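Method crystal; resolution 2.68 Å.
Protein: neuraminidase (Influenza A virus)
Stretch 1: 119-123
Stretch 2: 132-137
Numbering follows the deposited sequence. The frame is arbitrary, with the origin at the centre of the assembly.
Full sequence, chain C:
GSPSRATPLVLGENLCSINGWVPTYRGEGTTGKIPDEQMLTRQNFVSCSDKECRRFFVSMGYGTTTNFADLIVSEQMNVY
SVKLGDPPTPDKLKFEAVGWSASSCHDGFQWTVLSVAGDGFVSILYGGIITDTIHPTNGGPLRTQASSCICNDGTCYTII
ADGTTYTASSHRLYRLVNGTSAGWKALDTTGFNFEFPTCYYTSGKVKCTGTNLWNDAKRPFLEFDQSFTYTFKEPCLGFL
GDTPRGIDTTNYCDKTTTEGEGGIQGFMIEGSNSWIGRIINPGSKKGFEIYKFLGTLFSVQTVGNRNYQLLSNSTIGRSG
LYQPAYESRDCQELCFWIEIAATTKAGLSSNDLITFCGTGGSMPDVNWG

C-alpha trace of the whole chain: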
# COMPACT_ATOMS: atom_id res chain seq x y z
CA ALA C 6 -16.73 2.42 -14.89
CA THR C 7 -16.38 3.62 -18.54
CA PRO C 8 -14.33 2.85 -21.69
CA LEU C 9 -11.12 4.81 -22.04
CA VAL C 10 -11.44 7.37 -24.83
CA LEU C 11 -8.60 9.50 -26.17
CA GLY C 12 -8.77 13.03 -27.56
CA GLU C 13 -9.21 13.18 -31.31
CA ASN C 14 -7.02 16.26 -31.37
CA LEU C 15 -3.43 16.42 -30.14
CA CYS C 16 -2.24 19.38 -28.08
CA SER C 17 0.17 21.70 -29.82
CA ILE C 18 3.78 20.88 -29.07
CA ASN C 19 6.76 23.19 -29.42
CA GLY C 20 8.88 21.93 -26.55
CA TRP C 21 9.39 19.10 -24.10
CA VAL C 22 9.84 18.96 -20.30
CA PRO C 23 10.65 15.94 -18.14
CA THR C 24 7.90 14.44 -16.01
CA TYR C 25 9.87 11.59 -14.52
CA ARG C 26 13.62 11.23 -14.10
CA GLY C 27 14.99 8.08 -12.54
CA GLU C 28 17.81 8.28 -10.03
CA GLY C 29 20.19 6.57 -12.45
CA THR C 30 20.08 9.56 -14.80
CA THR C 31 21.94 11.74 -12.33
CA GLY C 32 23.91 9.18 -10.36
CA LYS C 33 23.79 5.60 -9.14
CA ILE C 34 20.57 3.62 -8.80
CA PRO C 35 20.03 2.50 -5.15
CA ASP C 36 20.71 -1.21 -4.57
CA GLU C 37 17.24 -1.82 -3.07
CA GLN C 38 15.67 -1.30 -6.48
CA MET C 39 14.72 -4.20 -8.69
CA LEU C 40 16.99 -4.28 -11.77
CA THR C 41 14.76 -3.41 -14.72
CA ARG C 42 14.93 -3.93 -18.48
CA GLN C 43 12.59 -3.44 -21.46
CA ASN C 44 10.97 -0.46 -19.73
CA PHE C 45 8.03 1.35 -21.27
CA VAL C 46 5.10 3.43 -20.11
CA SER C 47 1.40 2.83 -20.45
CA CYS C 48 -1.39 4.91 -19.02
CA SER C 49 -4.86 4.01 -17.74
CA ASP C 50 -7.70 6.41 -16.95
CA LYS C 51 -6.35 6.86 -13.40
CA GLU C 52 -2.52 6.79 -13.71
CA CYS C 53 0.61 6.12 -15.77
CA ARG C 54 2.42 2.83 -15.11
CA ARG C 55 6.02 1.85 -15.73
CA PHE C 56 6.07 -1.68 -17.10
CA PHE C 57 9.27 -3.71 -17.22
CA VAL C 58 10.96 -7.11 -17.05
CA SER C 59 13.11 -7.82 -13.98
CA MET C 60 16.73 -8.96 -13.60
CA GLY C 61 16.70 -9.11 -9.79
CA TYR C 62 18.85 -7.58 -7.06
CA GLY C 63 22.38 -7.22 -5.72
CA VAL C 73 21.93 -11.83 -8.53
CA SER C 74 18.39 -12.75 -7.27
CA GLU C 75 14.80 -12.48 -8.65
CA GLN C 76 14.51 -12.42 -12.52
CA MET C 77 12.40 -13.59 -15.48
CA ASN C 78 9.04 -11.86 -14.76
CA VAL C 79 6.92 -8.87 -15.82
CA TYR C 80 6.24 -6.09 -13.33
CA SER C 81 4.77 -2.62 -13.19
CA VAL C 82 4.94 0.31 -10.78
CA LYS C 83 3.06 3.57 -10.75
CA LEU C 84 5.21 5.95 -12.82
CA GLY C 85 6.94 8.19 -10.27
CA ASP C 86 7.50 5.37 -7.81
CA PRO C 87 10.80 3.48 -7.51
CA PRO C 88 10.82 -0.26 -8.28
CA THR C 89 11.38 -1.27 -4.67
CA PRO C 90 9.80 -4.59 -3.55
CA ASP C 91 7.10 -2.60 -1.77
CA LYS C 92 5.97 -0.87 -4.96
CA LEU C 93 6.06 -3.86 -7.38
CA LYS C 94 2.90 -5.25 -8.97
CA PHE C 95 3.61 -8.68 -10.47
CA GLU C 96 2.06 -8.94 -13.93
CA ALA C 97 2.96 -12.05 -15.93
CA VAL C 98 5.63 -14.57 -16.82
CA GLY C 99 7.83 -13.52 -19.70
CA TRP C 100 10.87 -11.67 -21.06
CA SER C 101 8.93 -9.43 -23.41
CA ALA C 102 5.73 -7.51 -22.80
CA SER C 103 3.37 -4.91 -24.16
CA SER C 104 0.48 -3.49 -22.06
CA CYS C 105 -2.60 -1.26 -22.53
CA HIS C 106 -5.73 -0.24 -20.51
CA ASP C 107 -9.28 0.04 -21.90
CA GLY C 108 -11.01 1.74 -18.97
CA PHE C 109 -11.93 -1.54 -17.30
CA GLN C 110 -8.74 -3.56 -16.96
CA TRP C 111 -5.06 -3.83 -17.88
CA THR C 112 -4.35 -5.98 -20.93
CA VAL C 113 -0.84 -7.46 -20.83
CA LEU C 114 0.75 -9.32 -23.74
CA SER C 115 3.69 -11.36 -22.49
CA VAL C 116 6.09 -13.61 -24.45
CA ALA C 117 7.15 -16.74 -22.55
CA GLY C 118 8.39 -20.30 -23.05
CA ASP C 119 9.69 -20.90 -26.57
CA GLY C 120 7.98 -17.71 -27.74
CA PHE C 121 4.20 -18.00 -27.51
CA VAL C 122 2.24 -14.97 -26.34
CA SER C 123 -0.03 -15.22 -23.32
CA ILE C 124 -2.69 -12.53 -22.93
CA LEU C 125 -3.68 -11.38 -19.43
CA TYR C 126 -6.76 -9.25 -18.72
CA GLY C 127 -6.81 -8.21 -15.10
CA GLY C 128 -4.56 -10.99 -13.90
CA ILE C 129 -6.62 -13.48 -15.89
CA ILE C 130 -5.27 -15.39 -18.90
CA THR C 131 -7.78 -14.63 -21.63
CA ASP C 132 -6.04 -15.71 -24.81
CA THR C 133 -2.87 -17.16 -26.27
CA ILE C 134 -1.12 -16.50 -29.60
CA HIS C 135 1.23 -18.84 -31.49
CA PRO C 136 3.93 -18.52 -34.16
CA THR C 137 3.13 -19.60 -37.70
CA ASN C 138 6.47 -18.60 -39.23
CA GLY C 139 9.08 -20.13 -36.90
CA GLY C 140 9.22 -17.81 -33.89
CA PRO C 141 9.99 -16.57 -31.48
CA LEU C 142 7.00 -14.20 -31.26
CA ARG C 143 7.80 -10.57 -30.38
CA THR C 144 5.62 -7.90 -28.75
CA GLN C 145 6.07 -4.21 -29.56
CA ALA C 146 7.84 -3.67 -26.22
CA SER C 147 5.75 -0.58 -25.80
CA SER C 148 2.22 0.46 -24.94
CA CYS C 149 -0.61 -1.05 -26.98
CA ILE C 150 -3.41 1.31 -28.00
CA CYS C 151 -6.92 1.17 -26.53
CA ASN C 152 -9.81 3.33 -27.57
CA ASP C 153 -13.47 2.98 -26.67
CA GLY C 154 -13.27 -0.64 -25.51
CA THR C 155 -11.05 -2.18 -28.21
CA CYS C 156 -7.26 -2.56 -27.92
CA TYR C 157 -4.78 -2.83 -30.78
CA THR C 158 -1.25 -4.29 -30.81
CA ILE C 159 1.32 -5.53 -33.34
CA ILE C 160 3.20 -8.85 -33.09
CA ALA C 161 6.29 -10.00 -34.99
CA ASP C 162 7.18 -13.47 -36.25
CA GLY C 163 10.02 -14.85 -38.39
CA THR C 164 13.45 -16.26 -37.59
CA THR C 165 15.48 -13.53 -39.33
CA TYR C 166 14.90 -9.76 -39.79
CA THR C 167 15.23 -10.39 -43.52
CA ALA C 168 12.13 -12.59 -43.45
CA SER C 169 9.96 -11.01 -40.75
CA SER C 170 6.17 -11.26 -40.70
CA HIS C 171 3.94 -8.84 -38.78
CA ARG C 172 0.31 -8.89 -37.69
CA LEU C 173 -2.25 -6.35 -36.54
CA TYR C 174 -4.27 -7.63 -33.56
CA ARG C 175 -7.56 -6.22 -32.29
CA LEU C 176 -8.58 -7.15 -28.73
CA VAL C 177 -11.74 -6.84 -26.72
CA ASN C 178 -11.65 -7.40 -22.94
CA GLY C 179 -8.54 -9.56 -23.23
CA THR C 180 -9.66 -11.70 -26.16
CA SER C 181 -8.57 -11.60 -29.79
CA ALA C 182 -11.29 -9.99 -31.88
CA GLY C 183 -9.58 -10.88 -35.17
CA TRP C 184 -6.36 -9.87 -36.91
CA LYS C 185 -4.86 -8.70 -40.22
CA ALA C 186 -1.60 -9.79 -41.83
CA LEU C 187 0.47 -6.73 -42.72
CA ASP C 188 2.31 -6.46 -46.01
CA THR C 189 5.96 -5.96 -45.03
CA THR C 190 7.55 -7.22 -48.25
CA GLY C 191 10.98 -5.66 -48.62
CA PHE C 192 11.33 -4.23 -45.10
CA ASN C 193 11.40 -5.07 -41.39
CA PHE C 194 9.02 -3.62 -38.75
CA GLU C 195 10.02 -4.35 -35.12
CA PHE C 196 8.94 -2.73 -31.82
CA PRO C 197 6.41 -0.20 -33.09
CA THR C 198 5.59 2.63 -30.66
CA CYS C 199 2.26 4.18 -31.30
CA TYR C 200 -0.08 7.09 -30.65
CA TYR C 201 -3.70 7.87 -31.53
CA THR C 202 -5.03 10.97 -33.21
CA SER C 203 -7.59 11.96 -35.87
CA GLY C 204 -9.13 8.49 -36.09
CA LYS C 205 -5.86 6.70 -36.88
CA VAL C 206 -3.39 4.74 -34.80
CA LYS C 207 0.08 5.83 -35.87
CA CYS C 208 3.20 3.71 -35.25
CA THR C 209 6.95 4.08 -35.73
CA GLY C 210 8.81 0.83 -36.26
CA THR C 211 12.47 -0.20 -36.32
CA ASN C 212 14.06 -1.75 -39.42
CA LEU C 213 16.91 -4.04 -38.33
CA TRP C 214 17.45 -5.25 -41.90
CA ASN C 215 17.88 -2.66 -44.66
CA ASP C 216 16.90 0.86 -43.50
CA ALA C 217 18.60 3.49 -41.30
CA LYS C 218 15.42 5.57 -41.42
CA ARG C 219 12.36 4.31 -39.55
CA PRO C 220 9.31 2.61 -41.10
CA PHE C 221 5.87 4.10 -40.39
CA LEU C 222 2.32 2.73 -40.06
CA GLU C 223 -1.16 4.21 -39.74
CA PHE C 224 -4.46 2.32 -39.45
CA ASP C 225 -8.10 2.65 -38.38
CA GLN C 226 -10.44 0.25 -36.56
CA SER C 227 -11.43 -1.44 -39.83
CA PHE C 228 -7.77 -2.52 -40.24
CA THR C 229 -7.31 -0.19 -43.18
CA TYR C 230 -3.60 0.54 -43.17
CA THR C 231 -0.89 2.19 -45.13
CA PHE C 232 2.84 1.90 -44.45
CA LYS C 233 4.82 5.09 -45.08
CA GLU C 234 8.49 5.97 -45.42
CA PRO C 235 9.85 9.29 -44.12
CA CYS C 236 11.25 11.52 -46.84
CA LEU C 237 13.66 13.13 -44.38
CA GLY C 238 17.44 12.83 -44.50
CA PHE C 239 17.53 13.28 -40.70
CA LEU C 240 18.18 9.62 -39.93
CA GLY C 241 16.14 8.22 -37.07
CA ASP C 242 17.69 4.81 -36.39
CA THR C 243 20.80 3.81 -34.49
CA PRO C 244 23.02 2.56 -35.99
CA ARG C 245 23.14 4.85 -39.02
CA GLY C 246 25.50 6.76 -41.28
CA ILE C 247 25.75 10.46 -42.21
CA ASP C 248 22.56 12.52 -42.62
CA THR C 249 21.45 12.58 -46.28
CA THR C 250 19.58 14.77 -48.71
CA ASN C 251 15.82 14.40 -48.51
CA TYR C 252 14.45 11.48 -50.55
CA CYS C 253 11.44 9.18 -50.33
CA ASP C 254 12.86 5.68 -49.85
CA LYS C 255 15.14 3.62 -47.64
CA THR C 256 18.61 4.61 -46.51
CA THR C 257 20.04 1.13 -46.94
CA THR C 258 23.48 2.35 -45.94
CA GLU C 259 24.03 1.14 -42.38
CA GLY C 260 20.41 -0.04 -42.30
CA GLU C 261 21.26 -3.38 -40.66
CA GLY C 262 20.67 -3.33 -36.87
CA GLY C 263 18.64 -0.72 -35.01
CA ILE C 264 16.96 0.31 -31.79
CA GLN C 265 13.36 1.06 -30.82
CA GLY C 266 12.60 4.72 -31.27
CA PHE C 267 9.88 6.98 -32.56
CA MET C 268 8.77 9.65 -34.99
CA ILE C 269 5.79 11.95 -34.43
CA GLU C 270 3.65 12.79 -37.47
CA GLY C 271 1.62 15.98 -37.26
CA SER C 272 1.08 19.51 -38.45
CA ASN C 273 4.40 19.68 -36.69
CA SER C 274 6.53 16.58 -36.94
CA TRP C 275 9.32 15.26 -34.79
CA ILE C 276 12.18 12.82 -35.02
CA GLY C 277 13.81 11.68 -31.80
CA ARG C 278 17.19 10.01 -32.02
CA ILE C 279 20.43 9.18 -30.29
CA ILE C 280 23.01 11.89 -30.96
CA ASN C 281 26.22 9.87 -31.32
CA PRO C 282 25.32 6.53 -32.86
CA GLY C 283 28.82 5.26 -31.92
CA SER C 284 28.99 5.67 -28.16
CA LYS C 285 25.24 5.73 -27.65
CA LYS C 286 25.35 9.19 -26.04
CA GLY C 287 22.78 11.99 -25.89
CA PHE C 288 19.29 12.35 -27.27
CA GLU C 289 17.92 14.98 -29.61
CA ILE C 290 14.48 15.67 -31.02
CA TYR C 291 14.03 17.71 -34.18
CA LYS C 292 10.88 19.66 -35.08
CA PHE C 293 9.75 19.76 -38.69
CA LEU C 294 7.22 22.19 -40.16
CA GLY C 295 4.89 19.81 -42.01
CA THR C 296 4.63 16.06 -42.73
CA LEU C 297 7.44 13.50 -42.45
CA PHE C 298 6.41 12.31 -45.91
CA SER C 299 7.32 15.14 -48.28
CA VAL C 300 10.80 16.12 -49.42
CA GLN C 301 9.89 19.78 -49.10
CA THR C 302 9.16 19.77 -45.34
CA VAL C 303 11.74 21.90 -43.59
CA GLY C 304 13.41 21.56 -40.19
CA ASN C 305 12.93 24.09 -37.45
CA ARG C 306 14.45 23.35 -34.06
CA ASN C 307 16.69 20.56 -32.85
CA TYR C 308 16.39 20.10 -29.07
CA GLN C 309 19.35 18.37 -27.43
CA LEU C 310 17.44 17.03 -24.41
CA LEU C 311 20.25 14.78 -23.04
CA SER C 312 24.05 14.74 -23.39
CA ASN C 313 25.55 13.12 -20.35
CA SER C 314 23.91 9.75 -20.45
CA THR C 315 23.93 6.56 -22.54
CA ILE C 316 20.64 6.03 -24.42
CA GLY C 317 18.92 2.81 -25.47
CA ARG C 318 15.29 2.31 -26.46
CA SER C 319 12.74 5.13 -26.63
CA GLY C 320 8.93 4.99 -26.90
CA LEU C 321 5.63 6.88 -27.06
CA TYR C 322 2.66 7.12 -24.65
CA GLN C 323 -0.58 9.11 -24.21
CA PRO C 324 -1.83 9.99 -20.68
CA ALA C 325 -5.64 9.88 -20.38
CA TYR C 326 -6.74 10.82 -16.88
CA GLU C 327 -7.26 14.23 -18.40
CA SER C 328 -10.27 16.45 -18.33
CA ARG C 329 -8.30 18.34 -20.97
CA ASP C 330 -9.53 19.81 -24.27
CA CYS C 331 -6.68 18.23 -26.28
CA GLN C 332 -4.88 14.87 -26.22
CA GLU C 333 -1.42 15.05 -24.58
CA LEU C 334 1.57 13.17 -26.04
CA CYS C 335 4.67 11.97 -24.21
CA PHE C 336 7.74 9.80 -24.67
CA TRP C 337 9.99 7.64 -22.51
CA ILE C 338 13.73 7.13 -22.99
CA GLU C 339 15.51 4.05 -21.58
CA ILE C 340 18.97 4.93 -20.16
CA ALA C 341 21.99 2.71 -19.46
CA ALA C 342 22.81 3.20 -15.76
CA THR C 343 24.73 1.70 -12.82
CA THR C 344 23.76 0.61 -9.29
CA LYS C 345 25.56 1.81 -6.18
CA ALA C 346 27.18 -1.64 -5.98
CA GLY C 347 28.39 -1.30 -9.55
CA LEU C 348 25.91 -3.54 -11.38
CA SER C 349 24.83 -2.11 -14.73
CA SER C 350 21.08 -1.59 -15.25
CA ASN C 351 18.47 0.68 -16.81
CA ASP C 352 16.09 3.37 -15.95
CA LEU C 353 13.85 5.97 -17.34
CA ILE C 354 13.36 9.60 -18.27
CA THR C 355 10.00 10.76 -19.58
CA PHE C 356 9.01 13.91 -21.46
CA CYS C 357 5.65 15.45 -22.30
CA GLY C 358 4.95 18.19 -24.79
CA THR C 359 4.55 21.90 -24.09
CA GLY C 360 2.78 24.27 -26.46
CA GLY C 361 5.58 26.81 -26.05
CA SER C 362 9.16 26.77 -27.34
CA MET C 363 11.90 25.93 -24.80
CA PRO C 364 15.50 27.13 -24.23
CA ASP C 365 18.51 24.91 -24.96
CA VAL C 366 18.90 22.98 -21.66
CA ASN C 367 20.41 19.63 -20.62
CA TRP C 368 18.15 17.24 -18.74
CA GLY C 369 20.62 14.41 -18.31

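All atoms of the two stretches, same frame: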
# COMPACT_ATOMS: atom_id res chain seq x y z
N ASP C 119 8.90 -20.88 -25.34
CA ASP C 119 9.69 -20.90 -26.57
C ASP C 119 9.30 -19.74 -27.50
O ASP C 119 9.78 -19.64 -28.64
CB ASP C 119 9.50 -22.25 -27.28
CG ASP C 119 8.08 -22.80 -27.15
OD1 ASP C 119 7.12 -22.02 -27.35
OD2 ASP C 119 7.93 -24.00 -26.85
N GLY C 120 8.43 -18.86 -26.99
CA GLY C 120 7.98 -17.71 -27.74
C GLY C 120 6.52 -17.72 -28.16
O GLY C 120 6.19 -17.26 -29.26
N PHE C 121 5.63 -18.23 -27.31
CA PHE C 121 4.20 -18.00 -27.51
C PHE C 121 3.81 -16.75 -26.71
O PHE C 121 4.50 -16.34 -25.78
CB PHE C 121 3.38 -19.19 -27.04
CG PHE C 121 3.58 -19.53 -25.59
CD1 PHE C 121 4.60 -20.38 -25.20
CD2 PHE C 121 2.75 -18.99 -24.61
CE1 PHE C 121 4.80 -20.69 -23.86
CE2 PHE C 121 2.95 -19.29 -23.27
CZ PHE C 121 3.97 -20.15 -22.90
N VAL C 122 2.70 -16.14 -27.08
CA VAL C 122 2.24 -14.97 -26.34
C VAL C 122 1.02 -15.30 -25.50
O VAL C 122 0.00 -15.74 -26.02
CB VAL C 122 1.93 -13.81 -27.28
CG1 VAL C 122 1.19 -12.71 -26.52
CG2 VAL C 122 3.22 -13.29 -27.89
N SER C 123 1.12 -15.09 -24.19
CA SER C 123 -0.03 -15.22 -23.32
C SER C 123 -0.66 -13.84 -23.16
O SER C 123 0.04 -12.83 -23.09
CB SER C 123 0.35 -15.83 -21.97
OG SER C 123 1.39 -15.12 -21.32
N ASP C 132 -6.34 -15.20 -23.49
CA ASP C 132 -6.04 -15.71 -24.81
C ASP C 132 -4.58 -16.12 -24.91
O ASP C 132 -3.78 -15.84 -24.02
CB ASP C 132 -6.36 -14.66 -25.89
CG ASP C 132 -7.10 -15.25 -27.09
OD1 ASP C 132 -6.99 -16.48 -27.33
OD2 ASP C 132 -7.79 -14.47 -27.78
N THR C 133 -4.24 -16.78 -26.01
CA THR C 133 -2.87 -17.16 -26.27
C THR C 133 -2.60 -17.17 -27.78
O THR C 133 -3.43 -17.65 -28.56
CB THR C 133 -2.54 -18.52 -25.61
OG1 THR C 133 -1.16 -18.85 -25.83
CG2 THR C 133 -3.42 -19.63 -26.18
N ILE C 134 -1.46 -16.62 -28.19
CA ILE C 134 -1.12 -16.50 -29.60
C ILE C 134 0.14 -17.28 -29.96
O ILE C 134 1.12 -17.27 -29.20
CB ILE C 134 -0.93 -15.04 -30.01
CG1 ILE C 134 -2.19 -14.24 -29.69
CG2 ILE C 134 -0.58 -14.94 -31.49
CD1 ILE C 134 -2.10 -12.76 -30.07
N HIS C 135 0.13 -17.95 -31.11
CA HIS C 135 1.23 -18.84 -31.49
C HIS C 135 1.89 -18.52 -32.83
O HIS C 135 1.23 -18.02 -33.76
CB HIS C 135 0.76 -20.30 -31.46
CG HIS C 135 0.23 -20.71 -30.13
ND1 HIS C 135 -1.07 -20.48 -29.75
CD2 HIS C 135 0.84 -21.30 -29.07
CE1 HIS C 135 -1.25 -20.93 -28.52
NE2 HIS C 135 -0.11 -21.44 -28.09
N PRO C 136 3.20 -18.80 -32.93
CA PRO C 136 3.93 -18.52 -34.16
C PRO C 136 3.54 -19.45 -35.30
O PRO C 136 3.49 -20.66 -35.14
CB PRO C 136 5.40 -18.74 -33.77
CG PRO C 136 5.35 -19.63 -32.56
CD PRO C 136 4.07 -19.29 -31.84
N THR C 137 3.24 -18.85 -36.45
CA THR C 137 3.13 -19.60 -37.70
C THR C 137 4.55 -19.79 -38.26
O THR C 137 5.02 -20.92 -38.43
CB THR C 137 2.25 -18.84 -38.73
OG1 THR C 137 3.07 -18.21 -39.73
CG2 THR C 137 1.42 -17.78 -38.04

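Two strand segments, 121-123 and 132-134, run antiparallel with their axes 4.7 Å apart at closest approach, and the contact is chiefly backbone pairing dressed by a few side chains.

At the start of stretch 2, Asp132 serves its own strand: its OD1 accepts a weak hydrogen bond from Thr133 N at 3.1 Å, while OD2 is satisfied elsewhere in the structure. Thr133 faces Ser123 in a non-hydrogen-bonded pair, CA to CA 4.5 Å, and both side chains lie on the same face of the sheet. Here Thr133 CA comes within 3.2 Å of Val122 O, a CA-H...O contact, and Thr133 OG1 adds a weak hydrogen bond to Val122 O at 3.3 Å. With chi1 in t, Thr133 OG1 also sits 4.1 Å from Phe121 CD2. Threonine thus combines a branched, strand-compatible side chain with a hydroxyl able to reach the neighbouring backbone.

Ile134 is the clasp. Its N donates to Val122 O at 2.8 Å, and its O accepts from Val122 N at 2.9 Å; both bonds are nearly straight. On the face opposite Thr133 and Ser123, the two beta-branched residues meet, Val122 CB to Ile134 CB at 4.1 Å. Both are buried, so their apolar bulk suits a site where the pair's backbone polar groups satisfy one another.

Beyond the strand, contact continues without hydrogen bonds. His135 brings CD2 within 3.9 Å of Phe121 CB, at an oblique approach, while its NE2 is bonded elsewhere in the structure. Pro136 packs CD 3.9 Å from Gly120 O. Gly120 itself answers to backbone conformation: at phi 112° and psi 37°, a CB would jam against the carbonyl O of Asp119. By Thr137 the two stretches have parted. The whole contact buries 283 Å², counting both sides.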